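Peroxidase (Cellulomonas bogoriensis 69B4 = DSM 16987, PDB 6QZO) binds heme b and probably works as a dye-decolorizing (DyP-type) peroxidase, using the heme iron to reduce peroxide while oxidising a second substrate. Local coordinates at residues E303-R308 and F328-R333; P212-H217 and T299-T304; A121-L126 and V363-G368. One frame throughout, in Å; residues are numbered along the deposited sequence.

Interaction 1: E303-R308 and F328-R333; sequences ETFLRR and FVTYQR. With HEM (protoporphyrin IX containing Fe), chain I.
Arg307 and Phe328 cross obliquely, guanidinium and ring planes 49° apart, on the heme-facing side of a beta hairpin, showing how two neighbouring strands can cover one face of a cofactor. Arg307 bends at chi3 (-67°) and lays its guanidinium flat over pyrrole D of the heme, with HEM C3D 3.5 Å above the centre of its plane. Its outer nitrogens both grip one propionate oxygen, NH1 to HEM O1A at 2.7 Å and NH2 to it at 2.9 Å; Glu201 salt-bridges NH1. The methylenes of Arg307 meet the rim of the Phe328 ring, CD lying 3.6 Å from CZ. One face of that ring carries Thr330 CG2, the opposite face pyrrole C of the heme. Phe305 crosses Thr330 obliquely, its CZ directed at the heme vinyl carbon CBC. Beside it Gln332 OE1 accepts a bond from Thr330 OG1 on an in-plane lone pair. Backbone bonds tie the hairpin: Leu306 and Tyr331 form an antiparallel hydrogen-bonded pair, and Arg308 N donates to Val329 O at 2.8 Å. Strand 306-314 is one of two outermost strands of its sheet within the chain; strand 323-332 lies between it and strand 229-238, while helix 340-348 packs against Phe305.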
loop_
_atom_site.group_PDB
_atom_site.type_symbol
_atom_site.label_atom_id
_atom_site.label_comp_id
_atom_site.label_asym_id
_atom_site.label_seq_id
_atom_site.Cartn_x
_atom_site.Cartn_y
_atom_site.Cartn_z
ATOM N N GLU A 303 11.244 31.064 6.876
ATOM C CA GLU A 303 11.098 29.860 7.741
ATOM C C GLU A 303 9.770 29.139 7.425
ATOM O O GLU A 303 8.963 28.921 8.342
ATOM C CB GLU A 303 11.187 30.254 9.217
ATOM C CG GLU A 303 12.562 30.717 9.629
ATOM C CD GLU A 303 12.681 30.997 11.117
ATOM O OE1 GLU A 303 11.623 31.044 11.781
ATOM O OE2 GLU A 303 13.826 31.130 11.623
ATOM N N THR A 304 9.598 28.741 6.167
ATOM C CA THR A 304 8.408 28.057 5.608
ATOM C C THR A 304 8.891 27.117 4.500
ATOM O O THR A 304 10.050 27.269 4.048
ATOM C CB THR A 304 7.373 29.090 5.155
ATOM O OG1 THR A 304 6.146 28.433 4.821
ATOM C CG2 THR A 304 7.848 29.904 3.976
ATOM N N PHE A 305 8.061 26.161 4.095
ATOM C CA PHE A 305 8.403 25.146 3.072
ATOM C C PHE A 305 7.108 24.472 2.612
ATOM O O PHE A 305 6.103 24.517 3.357
ATOM C CB PHE A 305 9.421 24.141 3.633
ATOM C CG PHE A 305 9.204 23.788 5.079
ATOM C CD1 PHE A 305 8.269 22.833 5.446
ATOM C CD2 PHE A 305 9.899 24.454 6.073
ATOM C CE1 PHE A 305 8.041 22.540 6.781
ATOM C CE2 PHE A 305 9.671 24.161 7.406
ATOM C CZ PHE A 305 8.747 23.202 7.757
ATOM N N LEU A 306 7.131 23.912 1.402
ATOM C CA LEU A 306 6.002 23.136 0.834
ATOM C C LEU A 306 6.022 21.738 1.462
ATOM O O LEU A 306 6.853 20.903 1.042
ATOM C CB LEU A 306 6.132 23.064 -0.688
ATOM C CG LEU A 306 4.969 22.379 -1.410
ATOM C CD1 LEU A 306 3.639 23.063 -1.094
ATOM C CD2 LEU A 306 5.225 22.312 -2.901
ATOM N N ARG A 307 5.150 21.509 2.436
ATOM C CA ARG A 307 4.915 20.147 2.967
ATOM C C ARG A 307 4.101 19.400 1.912
ATOM O O ARG A 307 3.157 19.997 1.360
ATOM C CB ARG A 307 4.204 20.203 4.322
ATOM C CG ARG A 307 5.075 20.784 5.416
ATOM C CD ARG A 307 4.302 20.942 6.712
ATOM N NE ARG A 307 3.269 21.953 6.593
ATOM C CZ ARG A 307 2.053 21.899 7.123
ATOM N NH1 ARG A 307 1.652 20.854 7.821
ATOM N NH2 ARG A 307 1.223 22.919 6.970
ATOM N N ARG A 308 4.492 18.154 1.642
ATOM C CA ARG A 308 3.812 17.275 0.665
ATOM C C ARG A 308 3.816 15.865 1.250
ATOM O O ARG A 308 4.410 14.957 0.629
ATOM C CB ARG A 308 4.516 17.400 -0.690
ATOM C CG ARG A 308 3.591 17.133 -1.868
ATOM C CD ARG A 308 4.322 17.332 -3.159
ATOM N NE ARG A 308 3.553 17.023 -4.344
ATOM C CZ ARG A 308 3.333 15.817 -4.819
ATOM N NH1 ARG A 308 3.659 14.748 -4.119
ATOM N NH2 ARG A 308 2.792 15.673 -6.015
ATOM N N PHE A 328 7.052 12.476 5.903
ATOM C CA PHE A 328 7.138 13.955 5.918
ATOM C C PHE A 328 8.131 14.379 4.842
ATOM O O PHE A 328 9.357 14.338 5.096
ATOM C CB PHE A 328 7.531 14.441 7.307
ATOM C CG PHE A 328 7.260 15.900 7.503
ATOM C CD1 PHE A 328 5.991 16.411 7.299
ATOM C CD2 PHE A 328 8.265 16.757 7.891
ATOM C CE1 PHE A 328 5.724 17.745 7.508
ATOM C CE2 PHE A 328 8.010 18.105 8.067
ATOM C CZ PHE A 328 6.746 18.592 7.873
ATOM N N VAL A 329 7.608 14.737 3.670
ATOM C CA VAL A 329 8.401 15.222 2.502
ATOM C C VAL A 329 8.193 16.732 2.424
ATOM O O VAL A 329 7.025 17.151 2.383
ATOM C CB VAL A 329 7.940 14.532 1.204
ATOM C CG1 VAL A 329 8.785 14.954 0.005
ATOM C CG2 VAL A 329 7.936 13.014 1.338
ATOM N N THR A 330 9.268 17.526 2.444
ATOM C CA THR A 330 9.201 19.010 2.287
ATOM C C THR A 330 10.117 19.452 1.142
ATOM O O THR A 330 11.145 18.808 0.919
ATOM C CB THR A 330 9.544 19.752 3.581
ATOM O OG1 THR A 330 10.954 19.649 3.785
ATOM C CG2 THR A 330 8.812 19.216 4.795
ATOM N N TYR A 331 9.713 20.511 0.449
ATOM C CA TYR A 331 10.473 21.187 -0.628
ATOM C C TYR A 331 10.649 22.667 -0.273
ATOM O O TYR A 331 9.683 23.302 0.171
ATOM C CB TYR A 331 9.756 21.046 -1.965
ATOM C CG TYR A 331 9.667 19.632 -2.469
ATOM C CD1 TYR A 331 10.741 19.034 -3.102
ATOM C CD2 TYR A 331 8.498 18.904 -2.338
ATOM C CE1 TYR A 331 10.671 17.737 -3.567
ATOM C CE2 TYR A 331 8.413 17.603 -2.786
ATOM C CZ TYR A 331 9.504 17.017 -3.407
ATOM O OH TYR A 331 9.413 15.745 -3.899
ATOM N N GLN A 332 11.862 23.184 -0.470
ATOM C CA GLN A 332 12.245 24.585 -0.136
ATOM C C GLN A 332 13.505 24.965 -0.929
ATOM O O GLN A 332 14.256 24.042 -1.319
ATOM C CB GLN A 332 12.436 24.707 1.379
ATOM C CG GLN A 332 13.446 23.731 1.967
ATOM C CD GLN A 332 12.880 22.348 2.195
ATOM O OE1 GLN A 332 11.848 22.172 2.843
ATOM N NE2 GLN A 332 13.566 21.350 1.674
ATOM N N ARG A 333 13.741 26.260 -1.162
ATOM C CA ARG A 333 14.944 26.744 -1.898
ATOM C C ARG A 333 16.204 26.272 -1.155
ATOM O O ARG A 333 17.100 25.752 -1.822
ATOM C CB ARG A 333 14.933 28.270 -2.058
ATOM C CG ARG A 333 16.048 28.815 -2.945
ATOM C CD ARG A 333 16.159 30.339 -2.975
ATOM N NE ARG A 333 15.425 31.113 -1.973
ATOM C CZ ARG A 333 15.876 31.473 -0.764
ATOM N NH1 ARG A 333 17.096 31.149 -0.361
ATOM N NH2 ARG A 333 15.099 32.175 0.037
HETATM C CHA HEM I . 1.213 21.966 10.867
HETATM C CHB HEM I . 0.891 17.325 12.099
HETATM C CHC HEM I . 5.706 16.966 11.959
HETATM C CHD HEM I . 6.007 21.492 10.326
HETATM C C1A HEM I . 0.727 20.744 11.242
HETATM C C2A HEM I . -0.640 20.482 11.550
HETATM C C3A HEM I . -0.721 19.176 11.911
HETATM C C4A HEM I . 0.576 18.629 11.795
HETATM C CMA HEM I . -1.959 18.414 12.343
HETATM C CAA HEM I . -1.787 21.478 11.546
HETATM C CBA HEM I . -2.499 21.592 10.198
HETATM C CGA HEM I . -1.614 22.304 9.228
HETATM O O1A HEM I . -0.870 21.594 8.497
HETATM O O2A HEM I . -1.622 23.567 9.177
HETATM C C1B HEM I . 2.195 16.850 12.167
HETATM C C2B HEM I . 2.486 15.512 12.546
HETATM C C3B HEM I . 3.854 15.394 12.517
HETATM C C4B HEM I . 4.352 16.715 12.113
HETATM C CMB HEM I . 1.464 14.432 12.893
HETATM C CAB HEM I . 4.727 14.224 12.739
HETATM C CBB HEM I . 4.284 12.969 12.799
HETATM C C1C HEM I . 6.222 18.153 11.493
HETATM C C2C HEM I . 7.583 18.395 11.315
HETATM C C3C HEM I . 7.718 19.683 10.852
HETATM C C4C HEM I . 6.379 20.233 10.743
HETATM C CMC HEM I . 8.746 17.476 11.570
HETATM C CAC HEM I . 9.106 20.142 10.585
HETATM C CBC HEM I . 9.454 21.316 10.134
HETATM C C1D HEM I . 4.684 21.980 10.353
HETATM C C2D HEM I . 4.343 23.350 9.928
HETATM C C3D HEM I . 3.016 23.491 10.097
HETATM C C4D HEM I . 2.558 22.190 10.613
HETATM C CMD HEM I . 5.251 24.462 9.430
HETATM C CAD HEM I . 2.184 24.745 9.800
HETATM C CBD HEM I . 2.114 25.658 11.041
HETATM C CGD HEM I . 1.356 26.969 10.854
HETATM O O1D HEM I . 1.899 27.943 10.291
HETATM O O2D HEM I . 0.180 27.118 11.292
HETATM N NA HEM I . 1.455 19.601 11.396
HETATM N NB HEM I . 3.320 17.524 11.928
HETATM N NC HEM I . 5.498 19.259 11.158
HETATM N ND HEM I . 3.578 21.337 10.750
HETATM FE FE HEM I . 3.437 19.552 11.361
#

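Interaction 2: P212-H217 and T299-T304; sequences PDLLWH and TQREET
The guanidinium of Arg301 has the isobutyl group of Leu214 over one face, CD1 lying 3.8 Å above the centre of its plane, and the carboxylate of Asp213 at its edge. This is a bidentate, end-on salt bridge joining two loops of the C-terminal half of a DyP-type peroxidase, one containing a 3-10 turn at 212-214, the other a type I beta turn from Gln300 to Glu303. The two charged groups meet tip to tip, with planes only 4° apart. Arg301 NH2 donates to Asp213 OD1 at 2.9 Å, and Arg301 NH1 to Asp213 OD2 at 2.9 Å. Both oxygens use their syn lone pairs, and both bonds are close to straight, so the pair fixes the rotation of the guanidinium as well as its position. The Arg301 chain, extended from CG to NE, carries the group across to the other loop; Asp213 keeps CG between its backbone N and carbonyl carbon (chi1 64°). Asp211 supplies a second carboxylate to NH2, and the two negative charges would be expected to favour the protonated arginine. An alanine in place of Asp213 would lose both in-plane bonds and would probably leave the guanidinium less firmly oriented. Below this surface pair, buried Leu214 wedges into the turn, with CD2 4.0 Å from Glu302 CA. Gln338 NE2 is hydrogen-bonded to the carbonyl oxygens of both Leu214 and Glu302, a shared partner of the two loops. At the inner end of the contact the leucine crosses Thr304 at about a right angle, methyl to methyl, with CD1 of Leu214 3.6 Å from CG2 of Thr304.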
loop_
_atom_site.group_PDB
_atom_site.type_symbol
_atom_site.label_atom_id
_atom_site.label_comp_id
_atom_site.label_asym_id
_atom_site.label_seq_id
_atom_site.Cartn_x
_atom_site.Cartn_y
_atom_site.Cartn_z
ATOM N N PRO A 212 6.964 32.079 -4.775
ATOM C CA PRO A 212 7.763 31.125 -5.549
ATOM C C PRO A 212 9.258 31.142 -5.179
ATOM O O PRO A 212 9.894 30.113 -5.309
ATOM C CB PRO A 212 7.560 31.571 -7.009
ATOM C CG PRO A 212 7.149 33.044 -6.908
ATOM C CD PRO A 212 6.356 33.125 -5.620
ATOM N N ASP A 213 9.776 32.276 -4.695
ATOM C CA ASP A 213 11.215 32.452 -4.358
ATOM C C ASP A 213 11.584 31.623 -3.116
ATOM O O ASP A 213 12.801 31.436 -2.884
ATOM C CB ASP A 213 11.560 33.931 -4.156
ATOM C CG ASP A 213 10.849 34.562 -2.972
ATOM O OD1 ASP A 213 9.591 34.611 -2.991
ATOM O OD2 ASP A 213 11.554 34.979 -2.027
ATOM N N LEU A 214 10.595 31.164 -2.336
ATOM C CA LEU A 214 10.827 30.357 -1.108
ATOM C C LEU A 214 10.825 28.857 -1.424
ATOM O O LEU A 214 11.131 28.076 -0.507
ATOM C CB LEU A 214 9.752 30.697 -0.070
ATOM C CG LEU A 214 9.727 32.148 0.403
ATOM C CD1 LEU A 214 8.691 32.354 1.504
ATOM C CD2 LEU A 214 11.103 32.590 0.889
ATOM N N LEU A 215 10.516 28.472 -2.661
ATOM C CA LEU A 215 10.490 27.062 -3.119
ATOM C C LEU A 215 11.581 26.826 -4.164
ATOM O O LEU A 215 12.354 25.848 -4.032
ATOM C CB LEU A 215 9.106 26.779 -3.715
ATOM C CG LEU A 215 8.932 25.404 -4.356
ATOM C CD1 LEU A 215 9.169 24.326 -3.321
ATOM C CD2 LEU A 215 7.558 25.269 -4.989
ATOM N N TRP A 216 11.603 27.679 -5.185
ATOM C CA TRP A 216 12.381 27.499 -6.438
ATOM C C TRP A 216 13.693 28.289 -6.359
ATOM O O TRP A 216 13.644 29.481 -5.998
ATOM C CB TRP A 216 11.541 27.957 -7.629
ATOM C CG TRP A 216 10.252 27.220 -7.849
ATOM C CD1 TRP A 216 9.020 27.785 -8.019
ATOM C CD2 TRP A 216 10.062 25.798 -7.999
ATOM N NE1 TRP A 216 8.083 26.820 -8.261
ATOM C CE2 TRP A 216 8.691 25.593 -8.258
ATOM C CE3 TRP A 216 10.907 24.684 -7.952
ATOM C CZ2 TRP A 216 8.148 24.319 -8.450
ATOM C CZ3 TRP A 216 10.377 23.426 -8.153
ATOM C CH2 TRP A 216 9.012 23.247 -8.388
ATOM N N HIS A 217 14.812 27.636 -6.683
ATOM C CA HIS A 217 16.139 28.266 -6.908
ATOM C C HIS A 217 16.077 28.993 -8.255
ATOM O O HIS A 217 15.642 28.366 -9.243
ATOM C CB HIS A 217 17.226 27.184 -6.851
ATOM C CG HIS A 217 18.629 27.679 -6.758
ATOM N ND1 HIS A 217 19.402 27.968 -7.881
ATOM C CD2 HIS A 217 19.421 27.865 -5.681
ATOM C CE1 HIS A 217 20.611 28.325 -7.490
ATOM N NE2 HIS A 217 20.651 28.287 -6.140
ATOM N N THR A 299 8.892 32.216 11.933
ATOM C CA THR A 299 9.436 33.321 12.776
ATOM C C THR A 299 9.950 34.442 11.865
ATOM O O THR A 299 9.908 35.594 12.282
ATOM C CB THR A 299 10.485 32.761 13.744
ATOM O OG1 THR A 299 9.853 32.713 15.025
ATOM C CG2 THR A 299 11.770 33.547 13.811
ATOM N N GLN A 300 10.432 34.087 10.671
ATOM C CA GLN A 300 10.853 35.018 9.598
ATOM C C GLN A 300 10.232 34.526 8.292
ATOM O O GLN A 300 9.955 33.330 8.202
ATOM C CB GLN A 300 12.378 35.029 9.479
ATOM C CG GLN A 300 13.086 35.409 10.760
ATOM C CD GLN A 300 13.007 36.890 11.042
ATOM O OE1 GLN A 300 12.540 37.698 10.231
ATOM N NE2 GLN A 300 13.509 37.265 12.204
ATOM N N ARG A 301 10.048 35.419 7.321
ATOM C CA ARG A 301 9.388 35.090 6.031
ATOM C C ARG A 301 9.908 33.740 5.506
ATOM O O ARG A 301 9.055 32.932 5.055
ATOM C CB ARG A 301 9.630 36.177 4.990
ATOM C CG ARG A 301 9.117 35.800 3.606
ATOM C CD ARG A 301 8.900 37.002 2.711
ATOM N NE ARG A 301 8.264 36.546 1.481
ATOM C CZ ARG A 301 8.905 36.015 0.436
ATOM N NH1 ARG A 301 10.224 35.882 0.443
ATOM N NH2 ARG A 301 8.221 35.639 -0.630
ATOM N N GLU A 302 11.219 33.488 5.577
ATOM C CA GLU A 302 11.866 32.358 4.855
ATOM C C GLU A 302 11.696 31.034 5.618
ATOM O O GLU A 302 11.942 29.986 4.995
ATOM C CB GLU A 302 13.332 32.678 4.526
ATOM C CG GLU A 302 14.253 32.818 5.723
ATOM C CD GLU A 302 14.359 34.168 6.404
ATOM O OE1 GLU A 302 13.779 35.151 5.855
ATOM O OE2 GLU A 302 15.012 34.217 7.481
ATOM N N GLU A 303 11.244 31.064 6.876
ATOM C CA GLU A 303 11.098 29.860 7.741
ATOM C C GLU A 303 9.770 29.139 7.425
ATOM O O GLU A 303 8.963 28.921 8.342
ATOM C CB GLU A 303 11.187 30.254 9.217
ATOM C CG GLU A 303 12.562 30.717 9.629
ATOM C CD GLU A 303 12.681 30.997 11.117
ATOM O OE1 GLU A 303 11.623 31.044 11.781
ATOM O OE2 GLU A 303 13.826 31.130 11.623
ATOM N N THR A 304 9.598 28.741 6.167
ATOM C CA THR A 304 8.408 28.057 5.608
ATOM C C THR A 304 8.891 27.117 4.500
ATOM O O THR A 304 10.050 27.269 4.048
ATOM C CB THR A 304 7.373 29.090 5.155
ATOM O OG1 THR A 304 6.146 28.433 4.821
ATOM C CG2 THR A 304 7.848 29.904 3.976
#

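Interaction 3: A121-L126 and V363-G368; sequences AWLHPL and VFAVPG
Apolar packing carries this contact, in which a loop of the N-terminal half lies across the end of a C-terminal strand with no hydrogen bond between them. Val363 points into the loop: its CG2, anti to the carbonyl carbon, meets Leu126 CG at 3.9 Å, the two side chains crossing at about a right angle. Two residues on, the methyl of Ala365 touches both the Trp122 indole, whose CH2 lies 3.7 Å from CB, and Leu123, whose CD1 lies 4.1 Å from the same carbon. Trp122 gets there with CG in the crowded position between its backbone N and carbonyl carbon (chi1 50°). Side chains also touch backbone. Val363 CG2 lies 3.3 Å from His124 O, and Leu123 CD1 packs on Ala365 N. Within the loop His124 ND1 donates to Pro125 O at 2.7 Å, the acceptor in the imidazole plane but the donor well out of the carbonyl plane, while its NE2 is hydrogen-bonded to Asp336. Helix 335-338 packs on Trp122, Leu126 and Val363, and helix 107-113 on Leu123. Strand 356-366, one of two outermost strands of its sheet within this chain, pairs with strand 229-238, and Ala365 bonds to Phe105 of strand 100-105.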
loop_
_atom_site.group_PDB
_atom_site.type_symbol
_atom_site.label_atom_id
_atom_site.label_comp_id
_atom_site.label_asym_id
_atom_site.label_seq_id
_atom_site.Cartn_x
_atom_site.Cartn_y
_atom_site.Cartn_z
ATOM N N ALA A 121 25.662 24.612 -0.386
ATOM C CA ALA A 121 26.067 24.595 1.039
ATOM C C ALA A 121 25.098 23.736 1.870
ATOM O O ALA A 121 25.520 23.171 2.894
ATOM C CB ALA A 121 26.127 26.005 1.578
ATOM N N TRP A 122 23.832 23.639 1.461
ATOM C CA TRP A 122 22.772 22.938 2.233
ATOM C C TRP A 122 22.656 21.447 1.861
ATOM O O TRP A 122 21.808 20.787 2.432
ATOM C CB TRP A 122 21.439 23.676 2.082
ATOM C CG TRP A 122 21.024 24.000 0.684
ATOM C CD1 TRP A 122 21.046 25.229 0.089
ATOM C CD2 TRP A 122 20.490 23.089 -0.298
ATOM N NE1 TRP A 122 20.566 25.149 -1.192
ATOM C CE2 TRP A 122 20.212 23.852 -1.454
ATOM C CE3 TRP A 122 20.236 21.715 -0.323
ATOM C CZ2 TRP A 122 19.690 23.282 -2.611
ATOM C CZ3 TRP A 122 19.724 21.151 -1.464
ATOM C CH2 TRP A 122 19.468 21.920 -2.596
ATOM N N LEU A 123 23.486 20.918 0.970
ATOM C CA LEU A 123 23.382 19.491 0.544
ATOM C C LEU A 123 24.229 18.627 1.477
ATOM O O LEU A 123 25.390 18.343 1.139
ATOM C CB LEU A 123 23.817 19.308 -0.911
ATOM C CG LEU A 123 23.637 17.895 -1.448
ATOM C CD1 LEU A 123 22.195 17.455 -1.262
ATOM C CD2 LEU A 123 24.047 17.803 -2.908
ATOM N N HIS A 124 23.646 18.255 2.620
ATOM C CA HIS A 124 24.279 17.448 3.692
ATOM C C HIS A 124 23.165 16.931 4.595
ATOM O O HIS A 124 22.084 17.509 4.626
ATOM C CB HIS A 124 25.329 18.286 4.464
ATOM C CG HIS A 124 24.760 19.493 5.128
ATOM N ND1 HIS A 124 23.880 19.404 6.178
ATOM C CD2 HIS A 124 24.922 20.806 4.907
ATOM C CE1 HIS A 124 23.505 20.615 6.567
ATOM N NE2 HIS A 124 24.129 21.495 5.803
ATOM N N PRO A 125 23.372 15.828 5.351
ATOM C CA PRO A 125 22.363 15.390 6.324
ATOM C C PRO A 125 21.986 16.534 7.272
ATOM O O PRO A 125 22.832 17.365 7.570
ATOM C CB PRO A 125 23.067 14.263 7.087
ATOM C CG PRO A 125 24.120 13.745 6.093
ATOM C CD PRO A 125 24.556 14.950 5.292
ATOM N N LEU A 126 20.732 16.577 7.722
ATOM C CA LEU A 126 20.322 17.564 8.753
ATOM C C LEU A 126 21.252 17.396 9.946
ATOM O O LEU A 126 21.786 16.313 10.165
ATOM C CB LEU A 126 18.857 17.327 9.130
ATOM C CG LEU A 126 17.851 17.576 8.005
ATOM C CD1 LEU A 126 16.457 17.190 8.461
ATOM C CD2 LEU A 126 17.866 19.019 7.554
ATOM N N VAL A 363 18.319 14.279 2.846
ATOM C CA VAL A 363 18.329 15.596 2.151
ATOM C C VAL A 363 18.795 15.360 0.722
ATOM O O VAL A 363 19.758 14.599 0.547
ATOM C CB VAL A 363 19.234 16.608 2.879
ATOM C CG1 VAL A 363 19.134 17.978 2.257
ATOM C CG2 VAL A 363 18.907 16.655 4.361
ATOM N N PHE A 364 18.118 15.983 -0.243
ATOM C CA PHE A 364 18.425 15.865 -1.692
ATOM C C PHE A 364 18.322 17.240 -2.345
ATOM O O PHE A 364 17.500 18.084 -1.909
ATOM C CB PHE A 364 17.465 14.903 -2.389
ATOM C CG PHE A 364 17.467 13.525 -1.787
ATOM C CD1 PHE A 364 18.398 12.585 -2.177
ATOM C CD2 PHE A 364 16.557 13.185 -0.804
ATOM C CE1 PHE A 364 18.409 11.321 -1.605
ATOM C CE2 PHE A 364 16.578 11.923 -0.242
ATOM C CZ PHE A 364 17.494 10.998 -0.640
ATOM N N ALA A 365 19.166 17.444 -3.360
ATOM C CA ALA A 365 19.100 18.595 -4.287
ATOM C C ALA A 365 18.293 18.144 -5.500
ATOM O O ALA A 365 18.588 17.073 -6.039
ATOM C CB ALA A 365 20.487 19.027 -4.667
ATOM N N VAL A 366 17.307 18.933 -5.889
ATOM C CA VAL A 366 16.346 18.583 -6.962
ATOM C C VAL A 366 16.652 19.466 -8.163
ATOM O O VAL A 366 16.443 20.682 -8.120
ATOM C CB VAL A 366 14.905 18.752 -6.445
ATOM C CG1 VAL A 366 13.872 18.491 -7.528
ATOM C CG2 VAL A 366 14.665 17.845 -5.242
ATOM N N PRO A 367 17.168 18.892 -9.274
ATOM C CA PRO A 367 17.376 19.660 -10.489
ATOM C C PRO A 367 16.089 20.357 -10.929
ATOM O O PRO A 367 14.992 19.943 -10.513
ATOM C CB PRO A 367 17.772 18.627 -11.550
ATOM C CG PRO A 367 18.274 17.445 -10.764
ATOM C CD PRO A 367 17.568 17.489 -9.427
ATOM N N GLY A 368 16.255 21.375 -11.772
ATOM C CA GLY A 368 15.151 22.047 -12.463
ATOM C C GLY A 368 14.535 21.090 -13.455
ATOM O O GLY A 368 15.029 19.960 -13.548
#

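Interactions 1 and 2 lie with centres about 9 Å apart and share Glu303 and Thr304, so the surface loop 299-304 runs straight into the heme-binding strand 306-314. They also meet where Arg333 NE bonds to Asp213 O. Interaction 3 lies about 12 Å from interaction 1 and 15 Å from interaction 2, on strand 356-366 at the opposite edge of the same antiparallel sheet, whose order is 306-314, 323-332, 229-238, 356-366. Along the chain both other contacts are nested within the loop it closes. Interaction 1 thus holds heme-binding residues, interaction 2 joins two surface loops next to it, and interaction 3 joins the C-terminal half to the N-terminal one.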